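Local coordinates for protein xyloglucan-specific endo-beta-1,4-glucanase BoGH9A (Bacteroides ovatus, PDB 6DHT) that cleaves the beta-1,4-linked glucan backbone of xyloglucan internally, releasing xyloglucan oligosaccharides, at residues E41-W46 and L75-V80; Y259-S264 and A313-N318. One frame throughout, in Å; residues are numbered along the deposited sequence.

Two contacts, one in each domain of this enzyme, show two ways in which distant parts of a chain meet. Contact 1, which comes first along the chain, lies in the N-terminal Ig-like domain and joins its two antiparallel sheets by aromatic and aliphatic side chains. Contact 2 opens only after contact 1 has closed. It belongs to the family 9 glycosyl hydrolase region, where it brings together the loop leading into helix 265-281 and the one leading into helix 317-321. The centres are about 55 Å apart, on opposite sides of the chain's centre, no strand or helix is shared and the contacts do not touch: one is an apolar sandwich interior, the other a largely polar loop junction.

Contact 1: E41-W46 and L75-V80; sequences EEFVIW and LDFSAV
Over one face of the Phe-43 ring lies Leu-75, its CB 3.8 Å from the ring centroid and 16° off the normal, a CH-pi contact displaced toward the rim. The edge of the same ring, in its plane, is met by Ile-45 CD1, Asp-76 O and Phe-77 CB. Phe-77 in turn takes Ile-45 CD1 over one of its own faces, 4.2 Å from the centroid. The two phenylalanine side chains cross at about a right angle, bringing Phe-43 CE2 to 3.8 Å from Phe-77 CD1. Phe-77 CG sits between the backbone N and the carbonyl carbon (chi1 45°), which places it 4.0 Å from Ile-45 CD1.

This is the interior of a beta sandwich of the Ig-like type. Strand 42-47 belongs to one antiparallel sheet and strand 72-76 to the other, and no hydrogen bond crosses between the segments. Val-90 and Leu-88 of strand 84-90 extend the apolar layer around the rings, and Phe-97 meets the ring of Phe-77.

Leu-75 CD2 also reaches Phe-43 CD1, at 3.7 Å. Ile-45 CG1 rests 3.9 Å from Phe-77 CB. At the end of strand 72-76, Asp-76 OD1 accepts from Ser-78 N at 3.0 Å in an Asx turn and also from Ser-78 OG at 2.6 Å, while Phe-77 to Val-80 forms a type I beta turn.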
loop_
_atom_site.group_PDB
_atom_site.type_symbol
_atom_site.label_atom_id
_atom_site.label_comp_id
_atom_site.label_asym_id
_atom_site.label_seq_id
_atom_site.Cartn_x
_atom_site.Cartn_y
_atom_site.Cartn_z
ATOM N N GLU A 41 -23.255 -28.763 -8.713
ATOM C CA GLU A 41 -23.392 -29.110 -10.120
ATOM C C GLU A 41 -23.978 -27.983 -10.951
ATOM O O GLU A 41 -23.845 -27.971 -12.176
ATOM C CB GLU A 41 -24.252 -30.370 -10.258
ATOM C CG GLU A 41 -23.595 -31.596 -9.636
ATOM C CD GLU A 41 -24.445 -32.848 -9.736
ATOM O OE1 GLU A 41 -25.554 -32.786 -10.311
ATOM O OE2 GLU A 41 -23.994 -33.901 -9.236
ATOM N N GLU A 42 -24.612 -27.029 -10.282
ATOM C CA GLU A 42 -25.383 -26.003 -10.964
ATOM C C GLU A 42 -25.534 -24.746 -10.099
ATOM O O GLU A 42 -25.630 -24.841 -8.887
ATOM C CB GLU A 42 -26.753 -26.597 -11.258
ATOM C CG GLU A 42 -27.726 -25.705 -11.945
ATOM C CD GLU A 42 -29.032 -26.433 -12.209
ATOM O OE1 GLU A 42 -28.976 -27.555 -12.755
ATOM O OE2 GLU A 42 -30.103 -25.896 -11.855
ATOM N N PHE A 43 -25.557 -23.569 -10.727
ATOM C CA PHE A 43 -25.951 -22.351 -10.025
ATOM C C PHE A 43 -26.839 -21.489 -10.890
ATOM O O PHE A 43 -26.873 -21.649 -12.115
ATOM C CB PHE A 43 -24.723 -21.547 -9.547
ATOM C CG PHE A 43 -23.999 -20.803 -10.642
ATOM C CD1 PHE A 43 -23.044 -21.437 -11.421
ATOM C CD2 PHE A 43 -24.276 -19.469 -10.878
ATOM C CE1 PHE A 43 -22.381 -20.746 -12.430
ATOM C CE2 PHE A 43 -23.608 -18.769 -11.872
ATOM C CZ PHE A 43 -22.668 -19.412 -12.647
ATOM N N VAL A 44 -27.562 -20.576 -10.244
ATOM C CA VAL A 44 -28.500 -19.691 -10.928
ATOM C C VAL A 44 -28.346 -18.264 -10.398
ATOM O O VAL A 44 -28.151 -18.053 -9.204
ATOM C CB VAL A 44 -29.968 -20.161 -10.733
ATOM C CG1 VAL A 44 -30.925 -19.277 -11.486
ATOM C CG2 VAL A 44 -30.114 -21.598 -11.190
ATOM N N ILE A 45 -28.423 -17.296 -11.305
ATOM C CA ILE A 45 -28.492 -15.899 -10.921
ATOM C C ILE A 45 -29.913 -15.390 -11.148
ATOM O O ILE A 45 -30.476 -15.576 -12.235
ATOM C CB ILE A 45 -27.512 -15.043 -11.763
ATOM C CG1 ILE A 45 -26.085 -15.630 -11.699
ATOM C CG2 ILE A 45 -27.567 -13.575 -11.343
ATOM C CD1 ILE A 45 -25.469 -15.682 -10.335
ATOM N N TRP A 46 -30.475 -14.758 -10.118
ATOM C CA TRP A 46 -31.792 -14.121 -10.188
ATOM C C TRP A 46 -31.719 -12.615 -10.000
ATOM O O TRP A 46 -30.924 -12.132 -9.202
ATOM C CB TRP A 46 -32.675 -14.668 -9.063
ATOM C CG TRP A 46 -32.880 -16.135 -9.109
ATOM C CD1 TRP A 46 -32.173 -17.084 -8.442
ATOM C CD2 TRP A 46 -33.868 -16.829 -9.875
ATOM N NE1 TRP A 46 -32.664 -18.335 -8.744
ATOM C CE2 TRP A 46 -33.697 -18.201 -9.631
ATOM C CE3 TRP A 46 -34.862 -16.419 -10.762
ATOM C CZ2 TRP A 46 -34.498 -19.173 -10.230
ATOM C CZ3 TRP A 46 -35.659 -17.385 -11.353
ATOM C CH2 TRP A 46 -35.467 -18.743 -11.086
ATOM N N LEU A 75 -17.862 -20.633 -10.271
ATOM C CA LEU A 75 -19.129 -20.187 -10.809
ATOM C C LEU A 75 -18.896 -18.929 -11.634
ATOM O O LEU A 75 -18.613 -17.877 -11.064
ATOM C CB LEU A 75 -20.076 -19.866 -9.659
ATOM C CG LEU A 75 -20.093 -20.872 -8.510
ATOM C CD1 LEU A 75 -21.098 -20.437 -7.459
ATOM C CD2 LEU A 75 -20.428 -22.318 -8.990
ATOM N N ASP A 76 -19.008 -19.032 -12.953
ATOM C CA ASP A 76 -18.706 -17.921 -13.866
ATOM C C ASP A 76 -19.987 -17.369 -14.494
ATOM O O ASP A 76 -20.585 -18.011 -15.371
ATOM C CB ASP A 76 -17.743 -18.403 -14.955
ATOM C CG ASP A 76 -17.216 -17.260 -15.832
ATOM O OD1 ASP A 76 -17.806 -16.152 -15.849
ATOM O OD2 ASP A 76 -16.230 -17.499 -16.558
ATOM N N PHE A 77 -20.395 -16.183 -14.048
ATOM C CA PHE A 77 -21.576 -15.490 -14.553
ATOM C C PHE A 77 -21.192 -14.136 -15.178
ATOM O O PHE A 77 -21.960 -13.161 -15.164
ATOM C CB PHE A 77 -22.612 -15.321 -13.438
ATOM C CG PHE A 77 -22.042 -14.849 -12.136
ATOM C CD1 PHE A 77 -21.440 -15.732 -11.272
ATOM C CD2 PHE A 77 -22.134 -13.513 -11.760
ATOM C CE1 PHE A 77 -20.894 -15.293 -10.054
ATOM C CE2 PHE A 77 -21.601 -13.072 -10.540
ATOM C CZ PHE A 77 -20.982 -13.969 -9.690
ATOM N N SER A 78 -19.998 -14.108 -15.767
ATOM C CA SER A 78 -19.464 -12.906 -16.419
ATOM C C SER A 78 -20.406 -12.296 -17.456
ATOM O O SER A 78 -20.415 -11.087 -17.672
ATOM C CB SER A 78 -18.113 -13.230 -17.081
ATOM O OG SER A 78 -17.151 -13.664 -16.150
ATOM N N ALA A 79 -21.228 -13.137 -18.091
ATOM C CA ALA A 79 -22.127 -12.672 -19.140
ATOM C C ALA A 79 -23.238 -11.779 -18.611
ATOM O O ALA A 79 -23.875 -11.067 -19.369
ATOM C CB ALA A 79 -22.717 -13.865 -19.876
ATOM N N VAL A 80 -23.465 -11.784 -17.302
ATOM C CA VAL A 80 -24.455 -10.867 -16.748
ATOM C C VAL A 80 -23.797 -9.497 -16.669
ATOM O O VAL A 80 -22.821 -9.324 -15.928
ATOM C CB VAL A 80 -24.939 -11.295 -15.360
ATOM C CG1 VAL A 80 -25.967 -10.320 -14.846
ATOM C CG2 VAL A 80 -25.526 -12.720 -15.386
#

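Contact 2: Y259-S264 and A313-N318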
loop_
_atom_site.group_PDB
_atom_site.type_symbol
_atom_site.label_atom_id
_atom_site.label_comp_id
_atom_site.label_asym_id
_atom_site.label_seq_id
_atom_site.Cartn_x
_atom_site.Cartn_y
_atom_site.Cartn_z
ATOM N N TYR A 259 12.533 9.948 20.407
ATOM C CA TYR A 259 13.892 10.149 19.905
ATOM C C TYR A 259 13.949 10.081 18.389
ATOM O O TYR A 259 13.141 9.384 17.788
ATOM C CB TYR A 259 14.835 9.055 20.408
ATOM C CG TYR A 259 15.044 9.008 21.906
ATOM C CD1 TYR A 259 14.180 8.303 22.715
ATOM C CD2 TYR A 259 16.127 9.643 22.490
ATOM C CE1 TYR A 259 14.364 8.244 24.083
ATOM C CE2 TYR A 259 16.328 9.587 23.866
ATOM C CZ TYR A 259 15.437 8.890 24.651
ATOM O OH TYR A 259 15.613 8.820 26.017
ATOM N N VAL A 260 14.898 10.786 17.789
ATOM C CA VAL A 260 15.347 10.466 16.430
ATOM C C VAL A 260 16.659 9.707 16.554
ATOM O O VAL A 260 17.504 10.022 17.408
ATOM C CB VAL A 260 15.477 11.695 15.481
ATOM C CG1 VAL A 260 14.120 12.378 15.279
ATOM C CG2 VAL A 260 16.506 12.682 15.989
ATOM N N VAL A 261 16.804 8.667 15.753
ATOM C CA VAL A 261 17.959 7.795 15.821
ATOM C C VAL A 261 18.840 7.869 14.568
ATOM O O VAL A 261 18.580 8.657 13.638
ATOM C CB VAL A 261 17.516 6.368 16.098
ATOM C CG1 VAL A 261 16.735 6.313 17.406
ATOM C CG2 VAL A 261 16.648 5.847 14.952
ATOM N N GLN A 262 19.884 7.037 14.595
ATOM C CA GLN A 262 20.937 6.949 13.587
ATOM C C GLN A 262 20.494 7.231 12.152
ATOM O O GLN A 262 19.532 6.640 11.665
ATOM C CB GLN A 262 21.538 5.543 13.630
ATOM C CG GLN A 262 22.755 5.324 12.738
ATOM C CD GLN A 262 22.858 3.893 12.209
ATOM O OE1 GLN A 262 23.015 2.940 12.975
ATOM N NE2 GLN A 262 22.752 3.737 10.883
ATOM N N LYS A 263 21.224 8.108 11.481
ATOM C CA LYS A 263 21.061 8.315 10.043
ATOM C C LYS A 263 21.367 7.028 9.283
ATOM O O LYS A 263 22.289 6.300 9.636
ATOM C CB LYS A 263 22.008 9.425 9.582
ATOM C CG LYS A 263 21.698 10.792 10.142
ATOM C CD LYS A 263 22.877 11.736 9.897
ATOM C CE LYS A 263 22.593 13.133 10.394
ATOM N NZ LYS A 263 23.864 13.864 10.720
ATOM N N SER A 264 20.596 6.729 8.233
ATOM C CA SER A 264 20.852 5.528 7.433
ATOM C C SER A 264 20.860 5.876 5.948
ATOM O O SER A 264 20.261 6.862 5.534
ATOM C CB SER A 264 19.812 4.454 7.703
ATOM O OG SER A 264 18.545 4.862 7.208
ATOM N N ALA A 313 26.053 2.708 5.133
ATOM C CA ALA A 313 25.512 3.092 6.433
ATOM C C ALA A 313 24.117 2.515 6.675
ATOM O O ALA A 313 23.133 3.257 6.787
ATOM C CB ALA A 313 25.471 4.597 6.529
ATOM N N TYR A 314 24.055 1.197 6.787
ATOM C CA TYR A 314 22.807 0.491 7.053
ATOM C C TYR A 314 22.327 0.702 8.479
ATOM O O TYR A 314 23.118 1.032 9.377
ATOM C CB TYR A 314 22.996 -0.997 6.800
ATOM C CG TYR A 314 23.674 -1.286 5.485
ATOM C CD1 TYR A 314 23.270 -0.649 4.317
ATOM C CD2 TYR A 314 24.733 -2.179 5.413
ATOM C CE1 TYR A 314 23.896 -0.909 3.114
ATOM C CE2 TYR A 314 25.362 -2.446 4.220
ATOM C CZ TYR A 314 24.943 -1.812 3.072
ATOM O OH TYR A 314 25.578 -2.084 1.884
ATOM N N TYR A 315 21.030 0.494 8.689
ATOM C CA TYR A 315 20.454 0.586 10.013
ATOM C C TYR A 315 20.405 -0.800 10.593
ATOM O O TYR A 315 19.575 -1.619 10.201
ATOM C CB TYR A 315 19.032 1.164 10.004
ATOM C CG TYR A 315 18.510 1.365 11.415
ATOM C CD1 TYR A 315 18.902 2.471 12.149
ATOM C CD2 TYR A 315 17.640 0.461 12.002
ATOM C CE1 TYR A 315 18.448 2.672 13.440
ATOM C CE2 TYR A 315 17.183 0.650 13.294
ATOM C CZ TYR A 315 17.597 1.758 14.009
ATOM O OH TYR A 315 17.159 1.972 15.295
ATOM N N ASN A 316 21.318 -1.069 11.522
ATOM C CA ASN A 316 21.311 -2.315 12.277
ATOM C C ASN A 316 21.021 -2.004 13.735
ATOM O O ASN A 316 21.844 -1.387 14.421
ATOM C CB ASN A 316 22.654 -3.038 12.152
ATOM C CG ASN A 316 22.604 -4.442 12.701
ATOM O OD1 ASN A 316 22.188 -4.656 13.833
ATOM N ND2 ASN A 316 22.990 -5.415 11.885
ATOM N N GLN A 317 19.856 -2.428 14.208
ATOM C CA GLN A 317 19.396 -2.010 15.525
ATOM C C GLN A 317 20.167 -2.730 16.625
ATOM O O GLN A 317 20.496 -2.137 17.649
ATOM C CB GLN A 317 17.903 -2.274 15.694
ATOM C CG GLN A 317 17.309 -1.525 16.865
ATOM C CD GLN A 317 15.856 -1.174 16.632
ATOM O OE1 GLN A 317 15.537 -0.063 16.211
ATOM N NE2 GLN A 317 14.978 -2.108 16.917
ATOM N N ASN A 318 20.421 -4.012 16.416
ATOM C CA ASN A 318 21.218 -4.784 17.366
ATOM C C ASN A 318 22.593 -4.154 17.599
ATOM O O ASN A 318 23.029 -4.010 18.745
ATOM C CB ASN A 318 21.348 -6.233 16.900
ATOM C CG ASN A 318 20.154 -7.093 17.315
ATOM O OD1 ASN A 318 19.180 -6.592 17.885
ATOM N ND2 ASN A 318 20.228 -8.393 17.028
HETATM O O HOH W 1 23.518 0.109 12.946
#
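Ser-264 and Ala-313 bring the two backbones together, with their CA atoms 5.4 Å apart. There is no strand pairing here: the one close main-chain approach is a CA-H...O contact, Ser-264 CA to Ala-313 O at 3.3 Å. Each segment leads into a helix, and Ser-264 and Asn-316 hold the N-cap positions, with OG and OD1 accepting from Ala-267 N and Leu-319 N respectively.

The side-chain amide of Gln-262 bridges the gap. CG is anti to the backbone N (chi1 -174°) and the chain bends at chi2. NE2 donates to Tyr-314 O across the contact at 3.1 Å, nearly straight at 170°, and to Lys-263 O of its own segment at 2.9 Å. Both acceptors lie in the amide plane, although the donor stands above each carbonyl plane. At the other polar atom of the amide, a water donates to Gln-262 OE1 at 2.9 Å and accepts from Asn-316 N. Three bonds therefore fix the rotation of this group.

On the same segment, Val-261 CG2 packs 4.0 Å from Tyr-315 CE1, with the hydroxyl also close, the two side chains crossing at about a right angle. Tyr-315 OH donates to a lone pair of Gln-317 OE1 at 2.8 Å, and its ring stacks on His-238, which also bonds Ser-264 OG through ND1.

Tyr-315 is about 12 Å, side chain to side chain, from the predicted nucleophile Asp-171. Along the chain, helices 265-281 and 292-309 separate the two segments; the contact brings the start of the first near the end of the second, as expected of the (alpha/alpha)6 barrel of family 9.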